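Local coordinates for Serine/threonine-protein acetyltransferase HopZ1a (Pseudomonas syringae pv. syringae, PDB 5KLP), which transfers acetyl groups from acetyl-CoA to serine, threonine and lysine residues of host proteins, using inositol hexakisphosphate as cofactor and impairing host microtubules and immunity, at residues A[86-91]-A[104-109]; A[110-115]-A[123-128]. The protein carries 10 engineered substitutions. All blocks are in the same frame, centred on the assembly; numbering follows the deposited sequence.

Interaction 1: A[86-91]-A[104-109]; sequences KHFRDH and SAFRAI
The Phe-88 ring meets the methyl of Ala-108 obliquely, CE2 3.5 Å from Ala-108 CB and CD2 nearly as close. The contact joins the two parallel strands of a beta-alpha-beta unit, strand 85-87, helix 91-98 and strand 105-110, at the border of the mixed sheet in this YopJ-family acetyltransferase. Phe-88 already lies past the end of its strand, yet with CG anti to its own carbonyl carbon (chi1 -64°) the ring turns back along the sheet. There it has Lys-86 CB over one face, near the rim, while its CE2 meets Phe-106 CE1 more loosely, at 4.4 Å. Helix 91-98 packs on this side, Tyr-93, Leu-94 and Ala-97 against Phe-88 and Leu-94 also against Phe-106.

The backbones are paired in parallel register, Lys-86 beside Ala-108 and His-87 beside Ile-109. Lys-86 uses both its polar backbone atoms: its N donates to Arg-107 O, approaching from above the carbonyl plane, and its O receives Ile-109 N at 2.9 Å, almost along the C=O axis. The same oxygen also takes a CA-H contact from Ala-108.

The sheet face bearing His-87 and Ile-109 looks toward helix 189-202, whose Ser-193 and Leu-194 touch Ile-109. His-87 has CG anti to its backbone N (chi1 173°); its ND1 is hydrogen-bonded to Asp-70, and NE2 to a citrate probably from the crystallisation liquor. Ile-109 O gathers the last contacts: Phe-88 N donates to it at 2.9 Å, nearly along the C=O axis, while His-87 CD2 reaches it in the plane of the imidazole at 3.6 Å.

Interaction 2: A[110-115]-A[123-128]; sequences FPQTCP and HHVMAD
This is a short antiparallel pairing at the loop end of a beta hairpin, where strand 105-110 ends and strand 125-130 begins, and it carries the catalytic His-123 of the acetyltransferase, whose family belongs to the clan of CA cysteine peptidases. Phe-110 and Val-125 form a hydrogen-bonded pair. Val-125 N donates to Phe-110 O at 3.2 Å, nearly along the C=O axis, whereas the return bond from Phe-110 N to Val-125 O is weak.

On the side of the sheet bearing these two residues, Phe-110 holds CG in the crowded position between its backbone N and carbonyl carbon (chi1 56°). This brings Val-125 CG2 over the ring face, 4.0 Å from the centroid, in a CH-pi contact, while Ala-127 CB meets the ring edge in plane. Val-125 also touches Ile-141 and the catalytic Glu-143 on strand 138-143.

Beyond the pair, Pro-111 and His-124 lie side by side, and Pro-111 CB sits over one face of the imidazole in a second CH-pi contact. The nearest side-chain atoms of His-124 and Cys-189, the active-site cysteine, are about 4 Å apart. His-123 ND1 is held by Leu-121 O, a bond that helps fix the turn of its ring.

Gln-112, near the start of the loop, reaches back across the pairing, its chain bent at chi2 (-64°) to cross Val-125 at about a right angle. Its amide NE2 lies 3.3 Å from Val-125 CG1 and makes a weak hydrogen bond to His-123 O, while Gln-112 CG packs against that same oxygen at 3.2 Å.

How the interactions relate
From the N terminus, strand 85-87 runs into helix 91-98, and interaction 1 closes this crossover when the chain returns as strand 105-110. Interaction 2 then opens at the end of that strand and closes the connection to strand 125-130. The two therefore follow in series, neither nested nor crossed, and strand 105-110 takes part in both, placing 85-87 and 125-130 along its two sides. They also touch directly: Arg-107 NE forms a salt bridge with Asp-128 OD2 at 2.6 Å, Asp-90 OD2 probably hydrogen-bonds Thr-113 OG1, and Pro-111 packs on the backbone of 88-89. Together they tie the sheet's border strand to the strand that follows catalytic His-123.

Interaction 1: A[86-91]-A[104-109]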
loop_
_atom_site.group_PDB
_atom_site.type_symbol
_atom_site.label_atom_id
_atom_site.label_comp_id
_atom_site.label_asym_id
_atom_site.label_seq_id
_atom_site.Cartn_x
_atom_site.Cartn_y
_atom_site.Cartn_z
ATOM N N LYS A 86 7.668 -9.888 2.037
ATOM C CA LYS A 86 7.114 -10.998 2.802
ATOM C C LYS A 86 5.668 -10.723 3.167
ATOM O O LYS A 86 5.284 -9.588 3.427
ATOM C CB LYS A 86 7.934 -11.271 4.066
ATOM C CG LYS A 86 9.376 -11.634 3.775
ATOM C CD LYS A 86 10.097 -12.144 5.009
ATOM C CE LYS A 86 9.865 -13.649 5.169
ATOM N NZ LYS A 86 10.660 -14.240 6.279
ATOM N N HIS A 87 4.862 -11.768 3.156
ATOM C CA HIS A 87 3.499 -11.697 3.653
ATOM C C HIS A 87 3.490 -12.259 5.066
ATOM O O HIS A 87 3.810 -13.425 5.256
ATOM C CB HIS A 87 2.561 -12.491 2.731
ATOM C CG HIS A 87 1.160 -12.633 3.243
ATOM N ND1 HIS A 87 0.295 -13.601 2.772
ATOM C CD2 HIS A 87 0.467 -11.927 4.171
ATOM C CE1 HIS A 87 -0.866 -13.487 3.392
ATOM N NE2 HIS A 87 -0.789 -12.481 4.246
ATOM N N PHE A 88 3.150 -11.439 6.056
ATOM C CA PHE A 88 3.037 -11.949 7.425
ATOM C C PHE A 88 1.566 -12.028 7.787
ATOM O O PHE A 88 0.776 -11.167 7.387
ATOM C CB PHE A 88 3.791 -11.072 8.429
ATOM C CG PHE A 88 5.283 -11.031 8.207
ATOM C CD1 PHE A 88 6.036 -12.198 8.224
ATOM C CD2 PHE A 88 5.939 -9.820 8.032
ATOM C CE1 PHE A 88 7.410 -12.158 8.031
ATOM C CE2 PHE A 88 7.305 -9.776 7.839
ATOM C CZ PHE A 88 8.046 -10.948 7.841
ATOM N N ARG A 89 1.178 -13.073 8.514
ATOM C CA ARG A 89 -0.234 -13.268 8.835
ATOM C C ARG A 89 -0.670 -12.396 10.008
ATOM O O ARG A 89 -1.860 -12.251 10.283
ATOM C CB ARG A 89 -0.508 -14.749 9.137
ATOM N N ASP A 90 0.302 -11.788 10.676
ATOM C CA ASP A 90 0.049 -10.903 11.809
ATOM C C ASP A 90 1.303 -10.049 12.007
ATOM O O ASP A 90 2.391 -10.496 11.657
ATOM C CB ASP A 90 -0.282 -11.726 13.069
ATOM C CG ASP A 90 -0.736 -10.862 14.239
ATOM O OD1 ASP A 90 0.118 -10.193 14.867
ATOM O OD2 ASP A 90 -1.949 -10.874 14.541
ATOM N N HIS A 91 1.183 -8.833 12.553
ATOM C CA HIS A 91 2.382 -8.008 12.746
ATOM C C HIS A 91 3.337 -8.615 13.782
ATOM O O HIS A 91 4.513 -8.269 13.829
ATOM C CB HIS A 91 2.009 -6.568 13.146
ATOM C CG HIS A 91 1.467 -6.430 14.536
ATOM N ND1 HIS A 91 0.127 -6.236 14.790
ATOM C CD2 HIS A 91 2.082 -6.427 15.743
ATOM C CE1 HIS A 91 -0.063 -6.132 16.094
ATOM N NE2 HIS A 91 1.106 -6.251 16.697
ATOM N N SER A 104 19.008 -6.555 5.259
ATOM C CA SER A 104 19.001 -5.239 5.874
ATOM C C SER A 104 17.826 -4.398 5.389
ATOM O O SER A 104 17.401 -3.483 6.082
ATOM C CB SER A 104 20.325 -4.523 5.607
ATOM O OG SER A 104 20.365 -3.984 4.290
ATOM N N ALA A 105 17.352 -4.667 4.175
ATOM C CA ALA A 105 16.185 -3.975 3.637
ATOM C C ALA A 105 15.106 -4.987 3.233
ATOM O O ALA A 105 15.365 -5.878 2.423
ATOM C CB ALA A 105 16.573 -3.106 2.446
ATOM N N PHE A 106 13.897 -4.860 3.774
ATOM C CA PHE A 106 12.809 -5.713 3.303
ATOM C C PHE A 106 11.457 -5.033 3.441
ATOM O O PHE A 106 11.331 -3.981 4.081
ATOM C CB PHE A 106 12.822 -7.068 4.029
ATOM C CG PHE A 106 12.462 -7.010 5.493
ATOM C CD1 PHE A 106 11.143 -7.165 5.905
ATOM C CD2 PHE A 106 13.443 -6.846 6.461
ATOM C CE1 PHE A 106 10.803 -7.129 7.253
ATOM C CE2 PHE A 106 13.110 -6.813 7.805
ATOM C CZ PHE A 106 11.783 -6.959 8.204
ATOM N N ARG A 107 10.451 -5.631 2.815
ATOM C CA ARG A 107 9.106 -5.086 2.852
ATOM C C ARG A 107 8.175 -6.159 3.406
ATOM O O ARG A 107 8.426 -7.358 3.243
ATOM C CB ARG A 107 8.623 -4.662 1.452
ATOM C CG ARG A 107 9.681 -4.116 0.464
ATOM C CD ARG A 107 10.473 -3.012 1.044
ATOM N NE ARG A 107 11.255 -2.194 0.111
ATOM C CZ ARG A 107 12.326 -2.585 -0.581
ATOM N NH1 ARG A 107 12.758 -3.837 -0.553
ATOM N NH2 ARG A 107 12.956 -1.704 -1.343
ATOM N N ALA A 108 7.107 -5.729 4.067
ATOM C CA ALA A 108 6.182 -6.660 4.689
ATOM C C ALA A 108 4.742 -6.206 4.465
ATOM O O ALA A 108 4.444 -5.014 4.576
ATOM C CB ALA A 108 6.474 -6.781 6.179
ATOM N N ILE A 109 3.859 -7.155 4.159
ATOM C CA ILE A 109 2.428 -6.899 4.101
ATOM C C ILE A 109 1.741 -7.730 5.172
ATOM O O ILE A 109 2.005 -8.922 5.311
ATOM C CB ILE A 109 1.848 -7.236 2.719
ATOM C CG1 ILE A 109 2.524 -6.382 1.642
ATOM C CG2 ILE A 109 0.319 -7.048 2.694
ATOM C CD1 ILE A 109 2.173 -6.782 0.219
#

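Interaction 2: A[110-115]-A[123-128]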
loop_
_atom_site.group_PDB
_atom_site.type_symbol
_atom_site.label_atom_id
_atom_site.label_comp_id
_atom_site.label_asym_id
_atom_site.label_seq_id
_atom_site.Cartn_x
_atom_site.Cartn_y
_atom_site.Cartn_z
ATOM N N PHE A 110 0.865 -7.108 5.947
ATOM C CA PHE A 110 0.211 -7.843 7.017
ATOM C C PHE A 110 -1.136 -7.212 7.301
ATOM O O PHE A 110 -1.323 -6.018 7.077
ATOM C CB PHE A 110 1.088 -7.874 8.280
ATOM C CG PHE A 110 1.482 -6.511 8.784
ATOM C CD1 PHE A 110 0.671 -5.817 9.665
ATOM C CD2 PHE A 110 2.666 -5.925 8.366
ATOM C CE1 PHE A 110 1.044 -4.541 10.136
ATOM C CE2 PHE A 110 3.045 -4.649 8.821
ATOM C CZ PHE A 110 2.231 -3.964 9.707
ATOM N N PRO A 111 -2.085 -8.018 7.780
ATOM C CA PRO A 111 -3.396 -7.488 8.144
ATOM C C PRO A 111 -3.330 -6.840 9.522
ATOM O O PRO A 111 -2.329 -7.027 10.224
ATOM C CB PRO A 111 -4.274 -8.736 8.152
ATOM C CG PRO A 111 -3.320 -9.819 8.628
ATOM C CD PRO A 111 -2.005 -9.478 7.983
ATOM N N GLN A 112 -4.360 -6.086 9.891
ATOM C CA GLN A 112 -4.459 -5.539 11.239
ATOM C C GLN A 112 -5.038 -6.575 12.191
ATOM O O GLN A 112 -5.746 -7.484 11.766
ATOM C CB GLN A 112 -5.327 -4.289 11.261
ATOM C CG GLN A 112 -4.897 -3.240 10.257
ATOM C CD GLN A 112 -3.519 -2.681 10.550
ATOM O OE1 GLN A 112 -3.139 -2.496 11.702
ATOM N NE2 GLN A 112 -2.754 -2.429 9.500
ATOM N N THR A 113 -4.759 -6.420 13.481
ATOM C CA THR A 113 -5.276 -7.348 14.483
ATOM C C THR A 113 -6.172 -6.636 15.510
ATOM O O THR A 113 -5.881 -5.527 15.949
ATOM C CB THR A 113 -4.114 -8.048 15.196
ATOM O OG1 THR A 113 -3.308 -8.737 14.229
ATOM C CG2 THR A 113 -4.625 -9.021 16.257
ATOM N N CYS A 114 -7.278 -7.265 15.872
ATOM C CA CYS A 114 -8.120 -6.780 16.948
ATOM C C CYS A 114 -7.486 -7.122 18.298
ATOM O O CYS A 114 -7.259 -8.282 18.595
ATOM C CB CYS A 114 -9.512 -7.401 16.826
ATOM S SG CYS A 114 -10.609 -6.998 18.181
ATOM N N PRO A 115 -7.189 -6.103 19.114
ATOM C CA PRO A 115 -6.524 -6.233 20.416
ATOM C C PRO A 115 -7.278 -7.128 21.390
ATOM O O PRO A 115 -6.656 -7.838 22.184
ATOM C CB PRO A 115 -6.495 -4.791 20.942
ATOM C CG PRO A 115 -6.610 -3.943 19.737
ATOM C CD PRO A 115 -7.478 -4.701 18.780
ATOM N N HIS A 123 -7.732 -5.192 6.320
ATOM C CA HIS A 123 -7.261 -3.793 6.391
ATOM C C HIS A 123 -5.735 -3.676 6.302
ATOM O O HIS A 123 -5.098 -2.958 7.088
ATOM C CB HIS A 123 -7.731 -3.119 7.685
ATOM C CG HIS A 123 -9.208 -2.908 7.738
ATOM N ND1 HIS A 123 -10.093 -3.921 8.044
ATOM C CD2 HIS A 123 -9.958 -1.810 7.492
ATOM C CE1 HIS A 123 -11.327 -3.448 8.000
ATOM N NE2 HIS A 123 -11.272 -2.169 7.670
ATOM N N HIS A 124 -5.167 -4.387 5.345
ATOM C CA HIS A 124 -3.721 -4.523 5.213
ATOM C C HIS A 124 -2.951 -3.221 5.038
ATOM O O HIS A 124 -3.452 -2.249 4.476
ATOM C CB HIS A 124 -3.417 -5.440 4.032
ATOM C CG HIS A 124 -3.833 -6.858 4.256
ATOM N ND1 HIS A 124 -5.154 -7.243 4.340
ATOM C CD2 HIS A 124 -3.100 -7.980 4.445
ATOM C CE1 HIS A 124 -5.218 -8.546 4.551
ATOM N NE2 HIS A 124 -3.986 -9.016 4.626
ATOM N N VAL A 125 -1.713 -3.223 5.512
ATOM C CA VAL A 125 -0.787 -2.138 5.225
ATOM C C VAL A 125 0.525 -2.745 4.770
ATOM O O VAL A 125 0.707 -3.962 4.829
ATOM C CB VAL A 125 -0.548 -1.238 6.450
ATOM C CG1 VAL A 125 -1.867 -0.585 6.881
ATOM C CG2 VAL A 125 0.073 -2.054 7.583
HETATM N N MSE A 126 1.423 -1.888 4.301
HETATM C CA MSE A 126 2.747 -2.293 3.858
HETATM C C MSE A 126 3.779 -1.647 4.755
HETATM O O MSE A 126 3.715 -0.434 4.995
HETATM C CB MSE A 126 2.977 -1.885 2.401
HETATM C CG MSE A 126 4.198 -2.518 1.745
HETATM SE SE MSE A 126 5.864 -1.576 2.102
HETATM C CE MSE A 126 5.407 0.156 1.272
ATOM N N ALA A 127 4.732 -2.437 5.250
ATOM C CA ALA A 127 5.838 -1.849 6.001
ATOM C C ALA A 127 7.141 -2.018 5.244
ATOM O O ALA A 127 7.479 -3.120 4.803
ATOM C CB ALA A 127 5.951 -2.462 7.396
ATOM N N ASP A 128 7.851 -0.904 5.093
ATOM C CA ASP A 128 9.166 -0.857 4.470
ATOM C C ASP A 128 10.223 -0.705 5.574
ATOM O O ASP A 128 10.179 0.246 6.347
ATOM C CB ASP A 128 9.228 0.307 3.474
ATOM C CG ASP A 128 10.547 0.366 2.716
ATOM O OD1 ASP A 128 11.535 0.901 3.255
ATOM O OD2 ASP A 128 10.595 -0.120 1.572
#